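Local atomic coordinates of universal stress protein (Pseudomonas aeruginosa UCBPP-PA14, PDB entry 7MQ5), a protein that is of unknown function but, as a putative universal stress protein with what look like two tandem alpha/beta halves, probably takes part in the bacterial response to stress. Residues A27-G32 with R130-G135. Sequence-based numbering, arbitrary orientation.
Sequences AQLIAG and RPWTGG
Leu29 and Ile30, neighbours on one turn of helix 22-34, both reach the side chain of Trp132, each at a different part of it. Leu29 holds CG anti to its own backbone N (chi1 -177°), which sends the fork out from the helix: CD2 lies 3.7 Å from Trp132 CB and 3.8 Å from Trp132 CE3, at the root of the indole. The other branch, Leu29 CD1, comes within 3.9 Å of Thr133 OG1, so the leucine straddles two successive loop residues. Ile30 takes the far end of the six-membered ring, with CG1 4.0 Å from Trp132 CZ3 and CD1 4.1 Å from Trp132 CH2. Both aliphatic chains meet the indole at a slant. No hydrogen bond joins 27-32 to 130-135, though Arg26 NH2, earlier on the helix, bonds to Arg130 O. Trp132 NE1 bonds to Asp270 OD2, which would help hold the ring's rotation. Trp132 also opens a type II beta turn ending at Gly135, with Gly134 taking the positive phi. This is plain apolar packing of a helix against the linker between strands 123-126 and 136-141, which apparently joins two tandem alpha/beta halves, consistent with the universal stress protein family. Trp132 also packs on Ile164 and Leu29 on Leu167, both of helix 148-167, while Ile30 rests on Ile10 of strand 9-13.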
loop_
_atom_site.group_PDB
_atom_site.type_symbol
_atom_site.label_atom_id
_atom_site.label_comp_id
_atom_site.label_asym_id
_atom_site.label_seq_id
_atom_site.Cartn_x
_atom_site.Cartn_y
_atom_site.Cartn_z
ATOM N N ALA A 27 5.577 10.577 3.180
ATOM C CA ALA A 27 4.900 11.578 2.322
ATOM C C ALA A 27 5.918 12.590 1.785
ATOM O O ALA A 27 5.835 12.959 0.600
ATOM C CB ALA A 27 3.813 12.263 3.108
ATOM N N GLN A 28 6.851 13.028 2.639
ATOM C CA GLN A 28 7.885 14.005 2.196
ATOM C C GLN A 28 8.784 13.369 1.131
ATOM O O GLN A 28 9.165 14.053 0.175
ATOM C CB GLN A 28 8.727 14.484 3.377
ATOM C CG GLN A 28 8.014 15.460 4.290
ATOM C CD GLN A 28 8.874 15.710 5.500
ATOM O OE1 GLN A 28 8.963 14.880 6.399
ATOM N NE2 GLN A 28 9.571 16.828 5.494
ATOM N N LEU A 29 9.121 12.094 1.298
ATOM C CA LEU A 29 10.007 11.451 0.298
ATOM C C LEU A 29 9.281 11.392 -1.046
ATOM O O LEU A 29 9.858 11.798 -2.066
ATOM C CB LEU A 29 10.399 10.055 0.769
ATOM C CG LEU A 29 11.375 9.326 -0.150
ATOM C CD1 LEU A 29 12.735 9.995 -0.134
ATOM C CD2 LEU A 29 11.505 7.865 0.247
ATOM N N ILE A 30 8.036 10.921 -1.027
ATOM C CA ILE A 30 7.258 10.775 -2.285
ATOM C C ILE A 30 7.050 12.151 -2.928
ATOM O O ILE A 30 7.394 12.322 -4.107
ATOM C CB ILE A 30 5.925 10.068 -1.993
ATOM C CG1 ILE A 30 6.133 8.633 -1.504
ATOM C CG2 ILE A 30 5.019 10.125 -3.211
ATOM C CD1 ILE A 30 4.920 8.053 -0.806
ATOM N N ALA A 31 6.518 13.105 -2.159
ATOM C CA ALA A 31 6.152 14.419 -2.738
ATOM C C ALA A 31 7.401 15.221 -3.123
ATOM O O ALA A 31 7.288 16.109 -3.985
ATOM C CB ALA A 31 5.264 15.178 -1.783
ATOM N N GLY A 32 8.549 14.908 -2.520
ATOM C CA GLY A 32 9.792 15.606 -2.891
ATOM C C GLY A 32 10.151 15.331 -4.341
ATOM O O GLY A 32 10.812 16.187 -4.962
ATOM N N ARG A 130 12.626 1.949 9.101
ATOM C CA ARG A 130 13.775 1.979 8.165
ATOM C C ARG A 130 13.490 2.951 7.025
ATOM O O ARG A 130 12.377 2.996 6.511
ATOM C CB ARG A 130 14.032 0.588 7.595
ATOM C CG ARG A 130 14.566 -0.413 8.607
ATOM C CD ARG A 130 14.697 -1.753 7.918
ATOM N NE ARG A 130 13.396 -2.394 7.749
ATOM C CZ ARG A 130 13.038 -3.145 6.708
ATOM N NH1 ARG A 130 13.843 -3.277 5.670
ATOM N NH2 ARG A 130 11.844 -3.704 6.682
ATOM N N PRO A 131 14.487 3.742 6.571
ATOM C CA PRO A 131 14.274 4.615 5.421
ATOM C C PRO A 131 14.044 3.793 4.143
ATOM O O PRO A 131 14.562 2.705 4.010
ATOM C CB PRO A 131 15.583 5.416 5.329
ATOM C CG PRO A 131 16.603 4.539 6.016
ATOM C CD PRO A 131 15.842 3.853 7.131
ATOM N N TRP A 132 13.269 4.333 3.215
ATOM C CA TRP A 132 13.103 3.645 1.911
ATOM C C TRP A 132 14.365 3.750 1.055
ATOM O O TRP A 132 14.614 2.829 0.282
ATOM C CB TRP A 132 11.959 4.283 1.140
ATOM C CG TRP A 132 10.601 3.895 1.611
ATOM C CD1 TRP A 132 10.254 3.246 2.762
ATOM C CD2 TRP A 132 9.376 4.244 0.958
ATOM N NE1 TRP A 132 8.895 3.109 2.828
ATOM C CE2 TRP A 132 8.328 3.736 1.754
ATOM C CE3 TRP A 132 9.062 4.940 -0.214
ATOM C CZ2 TRP A 132 6.988 3.881 1.395
ATOM C CZ3 TRP A 132 7.740 5.073 -0.571
ATOM C CH2 TRP A 132 6.723 4.559 0.230
ATOM N N THR A 133 15.067 4.882 1.148
ATOM C CA THR A 133 16.192 5.172 0.230
ATOM C C THR A 133 17.203 4.030 0.256
ATOM O O THR A 133 17.676 3.630 1.348
ATOM C CB THR A 133 16.792 6.547 0.525
ATOM O OG1 THR A 133 15.756 7.503 0.300
ATOM C CG2 THR A 133 17.986 6.882 -0.340
ATOM N N GLY A 134 17.502 3.517 -0.934
ATOM C CA GLY A 134 18.493 2.443 -1.084
ATOM C C GLY A 134 17.982 1.068 -0.699
ATOM O O GLY A 134 18.782 0.122 -0.779
ATOM N N GLY A 135 16.712 0.928 -0.323
ATOM C CA GLY A 135 16.232 -0.395 0.121
ATOM C C GLY A 135 15.747 -1.282 -1.013
ATOM O O GLY A 135 16.098 -1.042 -2.184
#